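Local atomic coordinates of putative 4-hydroxybenzoyl-CoA thioesterase (Geobacillus stearothermophilus, PDB entry 2OIW), a protein that probably hydrolyses thioesters of coenzyme A, as other thioesterases of the hot-dog fold do. Residues T76-E79 / S85-I88; V29-G34 / V98-R103. All coordinates share one frame; numbering follows the deposited sequence.

Contact 1: residues T76-E79 / S85-I88; sequences TGIE and SLTI
The backbone N-H of E79 reaches the carbonyl oxygen of T87, with N and O 2.7 Å apart. The bond lies in the plane of the T87 carbonyl but is bent at the hydrogen, 138°, where the chain turns a corner. In the E79 side chain, CB sits 3.6 Å from T87 O; CG stands anti to the backbone N (chi1 -172°), and the extended chain then runs beside T87, both side chains pointing the same way. At the tip, OE1 lies 3.8 Å from the T87 CG2 methyl and forms a salt bridge with NE of R103 on strand 97-110, across strand 85-94 from E79; OE2 lies 2.7 Å from NH2 of the same R103. An acid suits this partly exposed place because R103 meets its charge. The two segments belong to the antiparallel hairpin of strands 72-81 and 85-94, part of the curved sheet of the hot-dog fold. Here I78 and I88 form a non-hydrogen-bonded pair, CA to CA 4.6 Å. Both are beta-branched and apolar, apt for a buried strand, and on their shared face I78 CD1 meets L86 CD1 at 3.9 Å, while I38 of helix 36-42 packs against all three residues. Further along, I88 uses its CG2 branch to touch T76 CG2, 3.7 Å away. G77 has only backbone to offer: its O accepts a CA-H...O contact from I88 CA at 3.4 Å.

Contact 2: residues V29-G34 / V98-R103; sequences VWFEAG and VCAKGR
The F31 ring meets strand 98-103 with its CZ corner: A100 O lies at the ring edge, near the ring plane and 4.2 Å from CZ, whereas the peptide between K101 and G102 comes in obliquely, G102 N being 3.7 Å from CZ. Around the ring, side chains of E90 and I92 on strand 85-94 and of V74 on strand 72-81 also make contact. This is the core of the hot-dog fold, in which the curved antiparallel sheet wraps a central helix; F31, its ring long, flat and apolar, bridges the gap between helix 29-34 and strand 98-103, whose axes come no nearer than 10.4 Å. With CG anti to its own carbonyl carbon (chi1 -82°), the ring is swung out from the helix to the strand. Glycine suits position 102 because a CB there would point to the helix and lie 2.7 Å from F31 CE2, a clash; G102 CA approaches CE2 to 4.0 Å. K101, between A100 and G102 in the strand, turns its CB away from the helix, which fits a long charged chain on the partly exposed face. C99 and A100 together face I92 in a classic beta bulge. A leucine in place of F31 would probably fail to span the distance, leaving a gap over G102 and A100. E32 OE2, by contrast, accepts hydrogen bonds from N23 and N24 of a neighbouring subunit. Beside G102, the small A100 side chain lets the ring tip come close to the strand, its CB 4.3 Å from F31 CZ.

After strand 5-9, which pairs with strand 72-81, the chain forms helix 27-34, then helix 36-42 and strand 53-62, before entering strand 72-81 itself. Contact 1 closes the short hairpin loop where this strand meets strand 85-94. The next strand, 97-110, returns to the first helix, so contact 2 closes a far longer loop, with 63 residues between its segments, that encloses the whole of contact 1. One therefore joins neighbouring strands and the other ties the helix to their common sheet. The two also touch, through the pairing of E79 with R103 and through T76 OG1, which makes a weak hydrogen bond to G34 O at the end of segment 29-34.

Contact 1: residues T76-E79 / S85-I88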
ATOM      1  N   THR A  76       7.013  -4.649 -20.062  1.00 18.59           N
ATOM      2  CA  THR A  76       6.940  -5.984 -19.500  1.00 19.05           C
ATOM      3  C   THR A  76       6.999  -6.975 -20.645  1.00 19.36           C
ATOM      4  O   THR A  76       6.196  -6.908 -21.568  1.00 18.51           O
ATOM      5  CB  THR A  76       5.652  -6.166 -18.668  1.00 19.14           C
ATOM      6  OG1 THR A  76       5.553  -5.103 -17.692  1.00 18.20           O
ATOM      7  CG2 THR A  76       5.685  -7.528 -17.953  1.00 20.25           C
ATOM      8  N   GLY A  77       7.983  -7.865 -20.592  1.00 18.94           N
ATOM      9  CA  GLY A  77       8.176  -8.841 -21.653  1.00 19.45           C
ATOM     10  C   GLY A  77       8.448 -10.198 -21.052  1.00 20.17           C
ATOM     11  O   GLY A  77       8.627 -10.326 -19.830  1.00 19.46           O
ATOM     12  N   ILE A  78       8.514 -11.201 -21.922  1.00 20.40           N
ATOM     13  CA  ILE A  78       8.798 -12.565 -21.521  1.00 21.23           C
ATOM     14  C   ILE A  78      10.258 -12.892 -21.825  1.00 21.60           C
ATOM     15  O   ILE A  78      10.662 -12.876 -22.982  1.00 20.55           O
ATOM     16  CB  ILE A  78       7.854 -13.558 -22.263  1.00 22.03           C
ATOM     17  CG1 ILE A  78       6.368 -13.227 -21.983  1.00 21.77           C
ATOM     18  CG2 ILE A  78       8.213 -15.038 -21.931  1.00 21.13           C
ATOM     19  CD1 ILE A  78       5.985 -13.385 -20.508  1.00 24.19           C
ATOM     20  N   GLU A  79      11.056 -13.175 -20.795  1.00 21.79           N
ATOM     21  CA  GLU A  79      12.451 -13.577 -21.040  1.00 22.71           C
ATOM     22  C   GLU A  79      12.612 -15.093 -21.272  1.00 21.64           C
ATOM     23  O   GLU A  79      13.485 -15.523 -22.026  1.00 21.82           O
ATOM     24  CB  GLU A  79      13.371 -13.138 -19.907  1.00 22.85           C
ATOM     25  CG  GLU A  79      14.839 -13.363 -20.238  1.00 26.01           C
ATOM     26  CD  GLU A  79      15.793 -13.067 -19.088  1.00 26.48           C
ATOM     27  OE1 GLU A  79      15.469 -13.405 -17.926  1.00 31.56           O
ATOM     28  OE2 GLU A  79      16.896 -12.524 -19.366  1.00 33.17           O
ATOM     29  N   SER A  85       6.314 -22.629 -15.875  1.00 22.02           N
ATOM     30  CA  SER A  85       6.693 -21.301 -15.407  1.00 22.86           C
ATOM     31  C   SER A  85       7.013 -20.342 -16.522  1.00 22.68           C
ATOM     32  O   SER A  85       7.147 -20.736 -17.673  1.00 23.21           O
ATOM     33  CB  SER A  85       7.877 -21.359 -14.415  1.00 22.32           C
ATOM     34  OG  SER A  85       9.004 -21.958 -15.008  1.00 22.71           O
ATOM     35  N   LEU A  86       7.110 -19.070 -16.179  1.00 22.76           N
ATOM     36  CA  LEU A  86       7.620 -18.115 -17.130  1.00 23.93           C
ATOM     37  C   LEU A  86       8.416 -17.083 -16.374  1.00 22.83           C
ATOM     38  O   LEU A  86       8.156 -16.817 -15.209  1.00 23.60           O
ATOM     39  CB  LEU A  86       6.483 -17.517 -17.995  1.00 25.59           C
ATOM     40  CG  LEU A  86       5.612 -16.336 -17.579  1.00 27.62           C
ATOM     41  CD1 LEU A  86       4.345 -16.291 -18.459  1.00 30.42           C
ATOM     42  CD2 LEU A  86       5.206 -16.417 -16.138  1.00 35.15           C
ATOM     43  N   THR A  87       9.448 -16.573 -17.019  1.00 22.51           N
ATOM     44  CA  THR A  87      10.348 -15.609 -16.408  1.00 21.01           C
ATOM     45  C   THR A  87      10.119 -14.333 -17.191  1.00 21.16           C
ATOM     46  O   THR A  87      10.330 -14.282 -18.433  1.00 20.58           O
ATOM     47  CB  THR A  87      11.793 -16.070 -16.509  1.00 20.63           C
ATOM     48  OG1 THR A  87      11.906 -17.368 -15.902  1.00 21.62           O
ATOM     49  CG2 THR A  87      12.728 -15.085 -15.835  1.00 18.84           C
ATOM     50  N   ILE A  88       9.684 -13.319 -16.451  1.00 20.21           N
ATOM     51  CA  ILE A  88       9.380 -12.026 -16.992  1.00 20.58           C
ATOM     52  C   ILE A  88      10.582 -11.093 -16.850  1.00 20.70           C
ATOM     53  O   ILE A  88      11.231 -11.060 -15.799  1.00 20.05           O
ATOM     54  CB  ILE A  88       8.194 -11.451 -16.214  1.00 21.10           C
ATOM     55  CG1 ILE A  88       6.905 -12.250 -16.499  1.00 20.42           C
ATOM     56  CG2 ILE A  88       8.043  -9.968 -16.447  1.00 20.65           C
ATOM     57  CD1 ILE A  88       5.812 -11.955 -15.490  1.00 20.42           C
TER

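Contact 2: residues V29-G34 / V98-R103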
ATOM      1  N   VAL A  29       4.894  -2.936  -7.098  1.00 17.21           N
ATOM      2  CA  VAL A  29       3.458  -2.717  -7.256  1.00 16.93           C
ATOM      3  C   VAL A  29       3.190  -2.317  -8.714  1.00 17.19           C
ATOM      4  O   VAL A  29       2.252  -2.802  -9.337  1.00 18.33           O
ATOM      5  CB  VAL A  29       2.904  -1.665  -6.265  1.00 16.31           C
ATOM      6  CG1 VAL A  29       1.528  -1.237  -6.645  1.00 16.11           C
ATOM      7  CG2 VAL A  29       2.870  -2.213  -4.825  1.00 15.60           C
ATOM      8  N   TRP A  30       4.063  -1.482  -9.256  1.00 16.84           N
ATOM      9  CA  TRP A  30       3.973  -1.056 -10.656  1.00 16.90           C
ATOM     10  C   TRP A  30       4.348  -2.182 -11.649  1.00 17.42           C
ATOM     11  O   TRP A  30       3.730  -2.337 -12.734  1.00 17.99           O
ATOM     12  CB  TRP A  30       4.924   0.141 -10.804  1.00 16.41           C
ATOM     13  CG  TRP A  30       4.407   1.401 -10.149  1.00 14.60           C
ATOM     14  CD1 TRP A  30       3.164   1.617  -9.610  1.00 11.54           C
ATOM     15  CD2 TRP A  30       5.101   2.642 -10.072  1.00 13.33           C
ATOM     16  NE1 TRP A  30       3.074   2.917  -9.147  1.00 13.60           N
ATOM     17  CE2 TRP A  30       4.251   3.562  -9.431  1.00 13.16           C
ATOM     18  CE3 TRP A  30       6.393   3.053 -10.442  1.00 13.84           C
ATOM     19  CZ2 TRP A  30       4.645   4.871  -9.172  1.00 13.84           C
ATOM     20  CZ3 TRP A  30       6.763   4.348 -10.215  1.00 13.34           C
ATOM     21  CH2 TRP A  30       5.895   5.242  -9.592  1.00 14.25           C
ATOM     22  N   PHE A  31       5.357  -2.972 -11.292  1.00 18.12           N
ATOM     23  CA  PHE A  31       5.709  -4.187 -12.057  1.00 19.09           C
ATOM     24  C   PHE A  31       4.547  -5.166 -12.103  1.00 19.14           C
ATOM     25  O   PHE A  31       4.244  -5.706 -13.158  1.00 21.06           O
ATOM     26  CB  PHE A  31       6.945  -4.899 -11.466  1.00 18.17           C
ATOM     27  CG  PHE A  31       8.262  -4.304 -11.902  1.00 18.84           C
ATOM     28  CD1 PHE A  31       8.437  -3.806 -13.198  1.00 19.05           C
ATOM     29  CD2 PHE A  31       9.333  -4.288 -11.025  1.00 17.89           C
ATOM     30  CE1 PHE A  31       9.669  -3.286 -13.595  1.00 20.15           C
ATOM     31  CE2 PHE A  31      10.556  -3.781 -11.396  1.00 18.85           C
ATOM     32  CZ  PHE A  31      10.738  -3.269 -12.673  1.00 18.47           C
ATOM     33  N   GLU A  32       3.883  -5.391 -10.975  1.00 19.42           N
ATOM     34  CA  GLU A  32       2.701  -6.274 -11.005  1.00 19.43           C
ATOM     35  C   GLU A  32       1.571  -5.687 -11.864  1.00 18.77           C
ATOM     36  O   GLU A  32       0.846  -6.416 -12.540  1.00 18.16           O
ATOM     37  CB  GLU A  32       2.198  -6.580  -9.582  1.00 18.70           C
ATOM     38  CG  GLU A  32       1.058  -7.654  -9.561  1.00 20.27           C
ATOM     39  CD  GLU A  32       0.423  -7.776  -8.181  1.00 22.88           C
ATOM     40  OE1 GLU A  32      -0.118  -6.756  -7.717  1.00 25.27           O
ATOM     41  OE2 GLU A  32       0.523  -8.859  -7.546  1.00 27.28           O
ATOM     42  N   ALA A  33       1.406  -4.363 -11.818  1.00 17.91           N
ATOM     43  CA  ALA A  33       0.445  -3.687 -12.694  1.00 17.93           C
ATOM     44  C   ALA A  33       0.786  -3.950 -14.198  1.00 18.14           C
ATOM     45  O   ALA A  33      -0.090  -4.216 -15.002  1.00 18.47           O
ATOM     46  CB  ALA A  33       0.417  -2.158 -12.366  1.00 17.88           C
ATOM     47  N   GLY A  34       2.064  -3.883 -14.560  1.00 18.71           N
ATOM     48  CA  GLY A  34       2.532  -4.204 -15.928  1.00 18.45           C
ATOM     49  C   GLY A  34       2.333  -5.645 -16.401  1.00 18.23           C
ATOM     50  O   GLY A  34       2.347  -5.913 -17.605  1.00 18.65           O
ATOM     51  N   VAL A  98      15.621   4.787 -18.069  1.00 19.51           N
ATOM     52  CA  VAL A  98      15.343   3.570 -17.301  1.00 19.50           C
ATOM     53  C   VAL A  98      15.676   3.839 -15.829  1.00 19.03           C
ATOM     54  O   VAL A  98      16.769   4.297 -15.508  1.00 19.04           O
ATOM     55  CB  VAL A  98      16.094   2.322 -17.840  1.00 19.39           C
ATOM     56  CG1 VAL A  98      17.578   2.495 -17.768  1.00 21.28           C
ATOM     57  CG2 VAL A  98      15.713   1.047 -17.086  1.00 20.26           C
ATOM     58  N   CYS A  99      14.711   3.598 -14.952  1.00 18.49           N
ATOM     59  CA  CYS A  99      14.914   3.864 -13.544  1.00 18.39           C
ATOM     60  C   CYS A  99      14.906   2.603 -12.710  1.00 17.87           C
ATOM     61  O   CYS A  99      15.419   2.619 -11.608  1.00 18.35           O
ATOM     62  CB  CYS A  99      13.867   4.855 -13.020  1.00 18.33           C
ATOM     63  SG  CYS A  99      14.018   6.498 -13.777  1.00 19.83           S
ATOM     64  N   ALA A 100      14.278   1.539 -13.209  1.00 17.45           N
ATOM     65  CA  ALA A 100      14.203   0.265 -12.488  1.00 18.21           C
ATOM     66  C   ALA A 100      14.160  -0.876 -13.469  1.00 18.33           C
ATOM     67  O   ALA A 100      13.502  -0.770 -14.507  1.00 18.60           O
ATOM     68  CB  ALA A 100      12.971   0.209 -11.590  1.00 17.88           C
ATOM     69  N   LYS A 101      14.906  -1.941 -13.169  1.00 18.54           N
ATOM     70  CA  LYS A 101      14.920  -3.135 -14.002  1.00 18.96           C
ATOM     71  C   LYS A 101      14.582  -4.311 -13.114  1.00 19.89           C
ATOM     72  O   LYS A 101      15.077  -4.385 -11.991  1.00 20.83           O
ATOM     73  CB  LYS A 101      16.293  -3.342 -14.618  1.00 19.28           C
ATOM     74  CG  LYS A 101      16.756  -2.181 -15.492  1.00 21.97           C
ATOM     75  CD  LYS A 101      18.085  -2.502 -16.171  1.00 27.68           C
ATOM     76  CE  LYS A 101      19.228  -2.582 -15.169  1.00 29.34           C
ATOM     77  NZ  LYS A 101      20.559  -2.384 -15.822  1.00 35.66           N
ATOM     78  N   GLY A 102      13.748  -5.229 -13.602  1.00 19.89           N
ATOM     79  CA  GLY A 102      13.281  -6.318 -12.775  1.00 19.22           C
ATOM     80  C   GLY A 102      13.222  -7.607 -13.553  1.00 19.60           C
ATOM     81  O   GLY A 102      13.118  -7.620 -14.785  1.00 18.70           O
ATOM     82  N   ARG A 103      13.263  -8.697 -12.807  1.00 19.68           N
ATOM     83  CA  ARG A 103      12.912 -10.010 -13.321  1.00 20.88           C
ATOM     84  C   ARG A 103      11.998 -10.691 -12.309  1.00 20.62           C
ATOM     85  O   ARG A 103      12.189 -10.557 -11.081  1.00 20.39           O
ATOM     86  CB  ARG A 103      14.182 -10.856 -13.482  1.00 22.00           C
ATOM     87  CG  ARG A 103      14.604 -11.144 -14.898  1.00 26.82           C
ATOM     88  CD  ARG A 103      15.942 -11.848 -14.934  1.00 28.84           C
ATOM     89  NE  ARG A 103      16.565 -11.650 -16.245  1.00 33.37           N
ATOM     90  CZ  ARG A 103      17.422 -10.670 -16.551  1.00 33.33           C
ATOM     91  NH1 ARG A 103      17.778  -9.777 -15.634  1.00 31.32           N
ATOM     92  NH2 ARG A 103      17.930 -10.591 -17.788  1.00 32.27           N
TER